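Local coordinates for protein nitrite oxidoreductase subunit A (Kuenenia stuttgartiensis, PDB 7B04) that belongs to the molybdopterin oxidoreductase family and carries molybdenum, two pterin guanylate ligands and an iron-sulfur cluster, at residues 584-596 against 753-765. Numbering follows the deposited sequence.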
ATOM      1  N   TRP B 584       6.823  16.660  29.251  1.00 36.38           N
ATOM      2  CA  TRP B 584       6.253  15.324  29.382  1.00 30.54           C
ATOM      3  C   TRP B 584       7.310  14.276  29.717  1.00 34.14           C
ATOM      4  O   TRP B 584       7.081  13.416  30.576  1.00 35.10           O
ATOM      5  CB  TRP B 584       5.519  14.953  28.094  1.00 33.94           C
ATOM      6  CG  TRP B 584       5.091  13.523  28.002  1.00 39.36           C
ATOM      7  CD1 TRP B 584       5.487  12.610  27.068  1.00 37.37           C
ATOM      8  CD2 TRP B 584       4.176  12.840  28.867  1.00 27.86           C
ATOM      9  NE1 TRP B 584       4.878  11.401  27.299  1.00 29.08           N
ATOM     10  CE2 TRP B 584       4.068  11.517  28.398  1.00 24.45           C
ATOM     11  CE3 TRP B 584       3.439  13.218  29.992  1.00 28.57           C
ATOM     12  CZ2 TRP B 584       3.254  10.571  29.017  1.00 29.74           C
ATOM     13  CZ3 TRP B 584       2.634  12.276  30.604  1.00 29.39           C
ATOM     14  CH2 TRP B 584       2.548  10.970  30.115  1.00 29.13           C
ATOM     15  N   VAL B 585       8.469  14.327  29.058  1.00 33.19           N
ATOM     16  CA  VAL B 585       9.466  13.268  29.193  1.00 37.33           C
ATOM     17  C   VAL B 585      10.589  13.596  30.172  1.00 35.70           C
ATOM     18  O   VAL B 585      11.243  12.668  30.673  1.00 36.59           O
ATOM     19  CB  VAL B 585      10.068  12.904  27.820  1.00 33.18           C
ATOM     20  CG1 VAL B 585       8.982  12.419  26.876  1.00 31.76           C
ATOM     21  CG2 VAL B 585      10.815  14.092  27.234  1.00 36.76           C
ATOM     22  N   ALA B 586      10.834  14.872  30.463  1.00 40.04           N
ATOM     23  CA  ALA B 586      11.948  15.269  31.314  1.00 40.34           C
ATOM     24  C   ALA B 586      11.473  16.044  32.538  1.00 39.06           C
ATOM     25  O   ALA B 586      12.199  16.886  33.069  1.00 48.41           O
ATOM     26  CB  ALA B 586      12.968  16.089  30.525  1.00 41.99           C
ATOM     27  N   GLU B 587      10.257  15.764  32.996  1.00 41.57           N
ATOM     28  CA  GLU B 587       9.786  16.338  34.246  1.00 42.50           C
ATOM     29  C   GLU B 587      10.546  15.714  35.410  1.00 40.82           C
ATOM     30  O   GLU B 587      10.897  14.532  35.375  1.00 47.37           O
ATOM     31  CB  GLU B 587       8.283  16.103  34.405  1.00 36.89           C
ATOM     32  CG  GLU B 587       7.552  17.181  35.186  1.00 40.23           C
ATOM     33  CD  GLU B 587       6.289  16.659  35.846  1.00 44.93           C
ATOM     34  OE1 GLU B 587       6.363  15.616  36.529  1.00 51.37           O
ATOM     35  OE2 GLU B 587       5.223  17.285  35.677  1.00 47.63           O
ATOM     36  N   ASP B 588      10.816  16.517  36.436  1.00 40.54           N
ATOM     37  CA  ASP B 588      11.560  16.016  37.585  1.00 42.14           C
ATOM     38  C   ASP B 588      10.766  14.913  38.272  1.00 35.84           C
ATOM     39  O   ASP B 588       9.670  15.152  38.790  1.00 37.70           O
ATOM     40  CB  ASP B 588      11.874  17.152  38.559  1.00 39.44           C
ATOM     41  CG  ASP B 588      12.936  16.770  39.576  1.00 41.12           C
ATOM     42  OD1 ASP B 588      13.276  15.571  39.665  1.00 43.04           O
ATOM     43  OD2 ASP B 588      13.442  17.662  40.284  1.00 45.38           O
ATOM     44  N   VAL B 589      11.324  13.699  38.265  1.00 34.87           N
ATOM     45  CA  VAL B 589      10.632  12.550  38.841  1.00 35.02           C
ATOM     46  C   VAL B 589      10.412  12.750  40.332  1.00 35.74           C
ATOM     47  O   VAL B 589       9.345  12.422  40.868  1.00 41.03           O
ATOM     48  CB  VAL B 589      11.424  11.264  38.551  1.00 40.72           C
ATOM     49  CG1 VAL B 589      10.827  10.097  39.298  1.00 39.07           C
ATOM     50  CG2 VAL B 589      11.435  10.993  37.070  1.00 36.00           C
ATOM     51  N   PHE B 590      11.398  13.312  41.019  1.00 41.46           N
ATOM     52  CA  PHE B 590      11.323  13.514  42.454  1.00 42.17           C
ATOM     53  C   PHE B 590      10.633  14.827  42.792  1.00 39.01           C
ATOM     54  O   PHE B 590      10.349  15.083  43.967  1.00 40.48           O
ATOM     55  CB  PHE B 590      12.728  13.450  43.060  1.00 38.51           C
ATOM     56  CG  PHE B 590      13.317  12.067  43.071  1.00 37.56           C
ATOM     57  CD1 PHE B 590      13.352  11.319  44.236  1.00 42.66           C
ATOM     58  CD2 PHE B 590      13.813  11.506  41.907  1.00 33.11           C
ATOM     59  CE1 PHE B 590      13.903  10.048  44.240  1.00 46.18           C
ATOM     60  CE2 PHE B 590      14.363  10.235  41.905  1.00 31.44           C
ATOM     61  CZ  PHE B 590      14.406   9.506  43.074  1.00 33.14           C
ATOM     62  N   LYS B 591      10.366  15.666  41.787  1.00 39.99           N
ATOM     63  CA  LYS B 591       9.624  16.916  41.973  1.00 44.24           C
ATOM     64  C   LYS B 591       8.551  17.064  40.897  1.00 47.19           C
ATOM     65  O   LYS B 591       8.627  17.955  40.043  1.00 48.12           O
ATOM     66  CB  LYS B 591      10.579  18.105  41.945  1.00 42.23           C
ATOM     67  CG  LYS B 591      11.366  18.339  43.223  1.00 37.59           C
ATOM     68  CD  LYS B 591      12.636  19.113  42.894  1.00 33.01           C
ATOM     69  CE  LYS B 591      13.097  19.959  44.052  1.00 41.18           C
ATOM     70  NZ  LYS B 591      11.951  20.378  44.883  1.00 44.26           N
ATOM     71  N   PRO B 592       7.560  16.165  40.870  1.00 39.57           N
ATOM     72  CA  PRO B 592       6.481  16.275  39.881  1.00 44.95           C
ATOM     73  C   PRO B 592       5.402  17.245  40.339  1.00 42.47           C
ATOM     74  O   PRO B 592       5.135  17.415  41.534  1.00 44.31           O
ATOM     75  CB  PRO B 592       5.929  14.845  39.819  1.00 37.38           C
ATOM     76  CG  PRO B 592       6.025  14.409  41.232  1.00 40.10           C
ATOM     77  CD  PRO B 592       7.301  15.036  41.796  1.00 39.23           C
ATOM     78  N   ASN B 593       4.781  17.916  39.368  1.00 38.83           N
ATOM     79  CA  ASN B 593       3.697  18.842  39.679  1.00 42.32           C
ATOM     80  C   ASN B 593       2.364  18.102  39.638  1.00 42.08           C
ATOM     81  O   ASN B 593       1.995  17.507  38.611  1.00 41.72           O
ATOM     82  CB  ASN B 593       3.681  20.026  38.722  1.00 40.03           C
ATOM     83  CG  ASN B 593       2.827  21.155  39.221  1.00 43.24           C
ATOM     84  OD1 ASN B 593       2.294  21.091  40.329  1.00 51.03           O
ATOM     85  ND2 ASN B 593       2.722  22.211  38.436  1.00 44.85           N
ATOM     86  N   LEU B 594       1.631  18.164  40.750  1.00 31.95           N
ATOM     87  CA  LEU B 594       0.364  17.459  40.896  1.00 34.58           C
ATOM     88  C   LEU B 594      -0.821  18.425  40.880  1.00 40.25           C
ATOM     89  O   LEU B 594      -1.909  18.091  41.358  1.00 38.10           O
ATOM     90  CB  LEU B 594       0.380  16.642  42.190  1.00 32.70           C
ATOM     91  CG  LEU B 594       0.960  15.231  42.009  1.00 38.51           C
ATOM     92  CD1 LEU B 594       2.450  15.236  42.298  1.00 39.34           C
ATOM     93  CD2 LEU B 594       0.232  14.215  42.879  1.00 45.05           C
ATOM     94  N   ASP B 595      -0.624  19.630  40.338  1.00 39.87           N
ATOM     95  CA  ASP B 595      -1.691  20.597  40.167  1.00 40.56           C
ATOM     96  C   ASP B 595      -2.274  20.424  38.777  1.00 40.86           C
ATOM     97  O   ASP B 595      -1.530  20.564  37.791  1.00 46.30           O
ATOM     98  CB  ASP B 595      -1.154  22.010  40.333  1.00 48.80           C
ATOM     99  CG  ASP B 595      -2.251  23.053  40.384  1.00 51.09           C
ATOM    100  OD1 ASP B 595      -3.276  22.818  41.051  1.00 45.74           O
ATOM    101  OD2 ASP B 595      -2.081  24.116  39.754  1.00 49.65           O
ATOM    102  N   PRO B 596      -3.567  20.104  38.641  1.00 34.19           N
ATOM    103  CA  PRO B 596      -4.140  19.946  37.293  1.00 38.71           C
ATOM    104  C   PRO B 596      -4.054  21.203  36.447  1.00 47.79           C
ATOM    105  O   PRO B 596      -3.943  21.114  35.215  1.00 46.02           O
ATOM    106  CB  PRO B 596      -5.598  19.554  37.570  1.00 44.20           C
ATOM    107  CG  PRO B 596      -5.588  19.028  38.972  1.00 44.24           C
ATOM    108  CD  PRO B 596      -4.553  19.824  39.697  1.00 38.64           C
ATOM    109  N   ARG B 753       5.691   8.111  45.201  1.00 39.08           N
ATOM    110  CA  ARG B 753       6.208   8.932  44.109  1.00 41.39           C
ATOM    111  C   ARG B 753       6.072   8.289  42.729  1.00 41.00           C
ATOM    112  O   ARG B 753       6.152   9.004  41.724  1.00 36.21           O
ATOM    113  CB  ARG B 753       7.683   9.251  44.362  1.00 36.33           C
ATOM    114  CG  ARG B 753       7.933  10.031  45.638  1.00 36.69           C
ATOM    115  CD  ARG B 753       9.418  10.158  45.939  1.00 42.06           C
ATOM    116  NE  ARG B 753      10.047   8.874  46.236  1.00 42.37           N
ATOM    117  CZ  ARG B 753      11.309   8.740  46.629  1.00 42.17           C
ATOM    118  NH1 ARG B 753      12.074   9.812  46.778  1.00 41.93           N
ATOM    119  NH2 ARG B 753      11.805   7.536  46.880  1.00 43.98           N
ATOM    120  N   PHE B 754       5.861   6.973  42.639  1.00 44.18           N
ATOM    121  CA  PHE B 754       5.622   6.368  41.331  1.00 36.85           C
ATOM    122  C   PHE B 754       4.269   6.779  40.770  1.00 37.09           C
ATOM    123  O   PHE B 754       4.165   7.193  39.609  1.00 39.16           O
ATOM    124  CB  PHE B 754       5.725   4.844  41.413  1.00 36.36           C
ATOM    125  CG  PHE B 754       7.133   4.328  41.368  1.00 36.39           C
ATOM    126  CD1 PHE B 754       7.810   4.213  40.163  1.00 33.37           C
ATOM    127  CD2 PHE B 754       7.779   3.952  42.531  1.00 32.83           C
ATOM    128  CE1 PHE B 754       9.106   3.735  40.127  1.00 29.13           C
ATOM    129  CE2 PHE B 754       9.068   3.470  42.499  1.00 36.61           C
ATOM    130  CZ  PHE B 754       9.733   3.364  41.297  1.00 33.37           C
ATOM    131  N   GLU B 755       3.217   6.667  41.581  1.00 34.12           N
ATOM    132  CA  GLU B 755       1.887   7.036  41.114  1.00 37.80           C
ATOM    133  C   GLU B 755       1.744   8.540  40.917  1.00 34.52           C
ATOM    134  O   GLU B 755       0.881   8.969  40.144  1.00 31.08           O
ATOM    135  CB  GLU B 755       0.833   6.497  42.080  1.00 30.70           C
ATOM    136  CG  GLU B 755       0.308   5.129  41.659  1.00 39.29           C
ATOM    137  CD  GLU B 755      -0.819   4.618  42.532  1.00 53.16           C
ATOM    138  OE1 GLU B 755      -0.637   4.544  43.765  1.00 57.83           O
ATOM    139  OE2 GLU B 755      -1.889   4.284  41.980  1.00 55.36           O
ATOM    140  N   ASP B 756       2.558   9.346  41.604  1.00 37.21           N
ATOM    141  CA  ASP B 756       2.506  10.792  41.409  1.00 37.43           C
ATOM    142  C   ASP B 756       2.940  11.175  40.001  1.00 32.26           C
ATOM    143  O   ASP B 756       2.372  12.093  39.398  1.00 30.89           O
ATOM    144  CB  ASP B 756       3.366  11.497  42.456  1.00 42.25           C
ATOM    145  CG  ASP B 756       2.884  11.240  43.870  1.00 44.81           C
ATOM    146  OD1 ASP B 756       1.722  10.813  44.031  1.00 40.11           O
ATOM    147  OD2 ASP B 756       3.664  11.472  44.820  1.00 49.40           O
ATOM    148  N   ASN B 757       3.950  10.489  39.461  1.00 30.96           N
ATOM    149  CA  ASN B 757       4.411  10.779  38.110  1.00 33.04           C
ATOM    150  C   ASN B 757       3.382  10.378  37.061  1.00 34.51           C
ATOM    151  O   ASN B 757       3.464  10.846  35.920  1.00 35.21           O
ATOM    152  CB  ASN B 757       5.746  10.079  37.845  1.00 38.23           C
ATOM    153  CG  ASN B 757       6.938  10.932  38.237  1.00 45.82           C
ATOM    154  OD1 ASN B 757       7.403  11.767  37.459  1.00 41.17           O
ATOM    155  ND2 ASN B 757       7.433  10.734  39.453  1.00 40.51           N
ATOM    156  N   TRP B 758       2.446   9.494  37.409  1.00 36.22           N
ATOM    157  CA  TRP B 758       1.377   9.060  36.517  1.00 31.03           C
ATOM    158  C   TRP B 758       0.000   9.374  37.099  1.00 30.48           C
ATOM    159  O   TRP B 758      -0.976   8.688  36.798  1.00 35.09           O
ATOM    160  CB  TRP B 758       1.505   7.567  36.216  1.00 32.95           C
ATOM    161  CG  TRP B 758       2.805   7.228  35.574  1.00 30.05           C
ATOM    162  CD1 TRP B 758       3.942   6.818  36.200  1.00 32.35           C
ATOM    163  CD2 TRP B 758       3.112   7.282  34.177  1.00 29.38           C
ATOM    164  NE1 TRP B 758       4.940   6.606  35.280  1.00 33.68           N
ATOM    165  CE2 TRP B 758       4.455   6.886  34.030  1.00 27.61           C
ATOM    166  CE3 TRP B 758       2.380   7.626  33.036  1.00 35.37           C
ATOM    167  CZ2 TRP B 758       5.082   6.823  32.789  1.00 24.89           C
ATOM    168  CZ3 TRP B 758       3.005   7.563  31.805  1.00 32.29           C
ATOM    169  CH2 TRP B 758       4.342   7.164  31.690  1.00 23.53           C
ATOM    170  N   LYS B 759      -0.086  10.412  37.935  1.00 37.64           N
ATOM    171  CA  LYS B 759      -1.322  10.702  38.660  1.00 38.10           C
ATOM    172  C   LYS B 759      -2.485  10.965  37.711  1.00 34.49           C
ATOM    173  O   LYS B 759      -3.538  10.322  37.803  1.00 29.13           O
ATOM    174  CB  LYS B 759      -1.111  11.899  39.590  1.00 35.23           C
ATOM    175  CG  LYS B 759      -2.360  12.318  40.352  1.00 42.28           C
ATOM    176  CD  LYS B 759      -2.934  11.155  41.145  1.00 45.91           C
ATOM    177  CE  LYS B 759      -1.991  10.732  42.259  1.00 44.06           C
ATOM    178  NZ  LYS B 759      -2.529   9.583  43.034  1.00 49.60           N
ATOM    179  N   PHE B 760      -2.313  11.908  36.786  1.00 29.74           N
ATOM    180  CA  PHE B 760      -3.405  12.263  35.890  1.00 32.70           C
ATOM    181  C   PHE B 760      -3.678  11.180  34.855  1.00 32.54           C
ATOM    182  O   PHE B 760      -4.798  11.103  34.338  1.00 32.25           O
ATOM    183  CB  PHE B 760      -3.103  13.604  35.222  1.00 26.94           C
ATOM    184  CG  PHE B 760      -2.870  14.719  36.198  1.00 33.95           C
ATOM    185  CD1 PHE B 760      -3.935  15.320  36.846  1.00 38.10           C
ATOM    186  CD2 PHE B 760      -1.587  15.155  36.480  1.00 35.59           C
ATOM    187  CE1 PHE B 760      -3.725  16.341  37.751  1.00 40.32           C
ATOM    188  CE2 PHE B 760      -1.372  16.177  37.385  1.00 34.64           C
ATOM    189  CZ  PHE B 760      -2.443  16.771  38.021  1.00 35.79           C
ATOM    190  N   ALA B 761      -2.691  10.337  34.552  1.00 30.81           N
ATOM    191  CA  ALA B 761      -2.939   9.193  33.681  1.00 25.37           C
ATOM    192  C   ALA B 761      -3.841   8.176  34.367  1.00 25.54           C
ATOM    193  O   ALA B 761      -4.785   7.655  33.760  1.00 26.23           O
ATOM    194  CB  ALA B 761      -1.615   8.552  33.265  1.00 27.61           C
ATOM    195  N   ILE B 762      -3.558   7.872  35.637  1.00 25.72           N
ATOM    196  CA  ILE B 762      -4.353   6.894  36.371  1.00 23.46           C
ATOM    197  C   ILE B 762      -5.777   7.398  36.569  1.00 26.11           C
ATOM    198  O   ILE B 762      -6.744   6.640  36.440  1.00 25.90           O
ATOM    199  CB  ILE B 762      -3.680   6.562  37.713  1.00 20.42           C
ATOM    200  CG1 ILE B 762      -2.322   5.905  37.472  1.00 23.50           C
ATOM    201  CG2 ILE B 762      -4.570   5.657  38.553  1.00 19.19           C
ATOM    202  CD1 ILE B 762      -1.460   5.842  38.700  1.00 24.33           C
ATOM    203  N   GLU B 763      -5.932   8.688  36.875  1.00 37.38           N
ATOM    204  CA  GLU B 763      -7.249   9.246  37.163  1.00 38.68           C
ATOM    205  C   GLU B 763      -8.127   9.358  35.928  1.00 36.76           C
ATOM    206  O   GLU B 763      -9.296   9.739  36.056  1.00 45.45           O
ATOM    207  CB  GLU B 763      -7.109  10.629  37.801  1.00 36.14           C
ATOM    208  CG  GLU B 763      -6.568  10.627  39.220  1.00 39.28           C
ATOM    209  CD  GLU B 763      -6.419  12.029  39.780  1.00 39.07           C
ATOM    210  OE1 GLU B 763      -6.564  12.996  39.003  1.00 35.94           O
ATOM    211  OE2 GLU B 763      -6.160  12.165  40.995  1.00 44.86           O
ATOM    212  N   GLY B 764      -7.608   9.038  34.747  1.00 25.86           N
ATOM    213  CA  GLY B 764      -8.395   9.149  33.539  1.00 35.90           C
ATOM    214  C   GLY B 764      -8.397  10.528  32.926  1.00 37.48           C
ATOM    215  O   GLY B 764      -9.287  10.838  32.126  1.00 27.73           O
ATOM    216  N   ARG B 765      -7.424  11.375  33.280  1.00 39.72           N
ATOM    217  CA  ARG B 765      -7.319  12.737  32.749  1.00 35.91           C
ATOM    218  C   ARG B 765      -5.923  12.930  32.161  1.00 34.74           C
ATOM    219  O   ARG B 765      -5.040  13.501  32.801  1.00 45.33           O
ATOM    220  CB  ARG B 765      -7.616  13.771  33.845  1.00 31.15           C
ATOM    221  CG  ARG B 765      -8.917  13.538  34.596  1.00 37.92           C
ATOM    222  CD  ARG B 765      -9.224  14.680  35.554  1.00 34.61           C
ATOM    223  NE  ARG B 765      -8.221  14.815  36.606  1.00 31.18           N
ATOM    224  CZ  ARG B 765      -8.195  15.810  37.485  1.00 28.47           C
ATOM    225  NH1 ARG B 765      -7.246  15.856  38.411  1.00 31.31           N
ATOM    226  NH2 ARG B 765      -9.118  16.762  37.440  1.00 29.26           N
TER
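The buried amide nitrogen ND2 of Asn757 is spent on two backbone carbonyls, one from each segment. Asn757 ND2 donates to Val589 O at 2.9 Å, on a lone pair in the carbonyl plane, and back to Arg753 O at 3.1 Å, four residues earlier in its own segment. Both acceptors lie close to the amide plane, which fixes how the group is turned. With CG1 of Val589 anti to the backbone N (chi1 172°), that methyl lies 3.5 Å from Asn757 ND2. At one flank, the guanidinium of Arg753, salt-bridged through NE to Asp751, brings NH1 to the ring edge of Phe590, the two planes nearly perpendicular. Leu594 lays CD1 against Asp756 CB at 3.9 Å. Farther on, Phe760 points its ring edge at the loop: CE1 meets Pro596 CG at 3.5 Å, and Asn593 O, which accepts a hydrogen bond from Arg772, lies in the ring plane by CE2. Deeper, CZ3 of Trp758 approaches CH2 of Trp584 at 3.8 Å, while Trp584 and Tyr769 pair edge-to-face. The loop after helix 582-585 thus lies along 753-765 mostly by van der Waals packing, and the only hydrogen bond between the two segments comes from Asn757 ND2, which joins Val589 to Arg753.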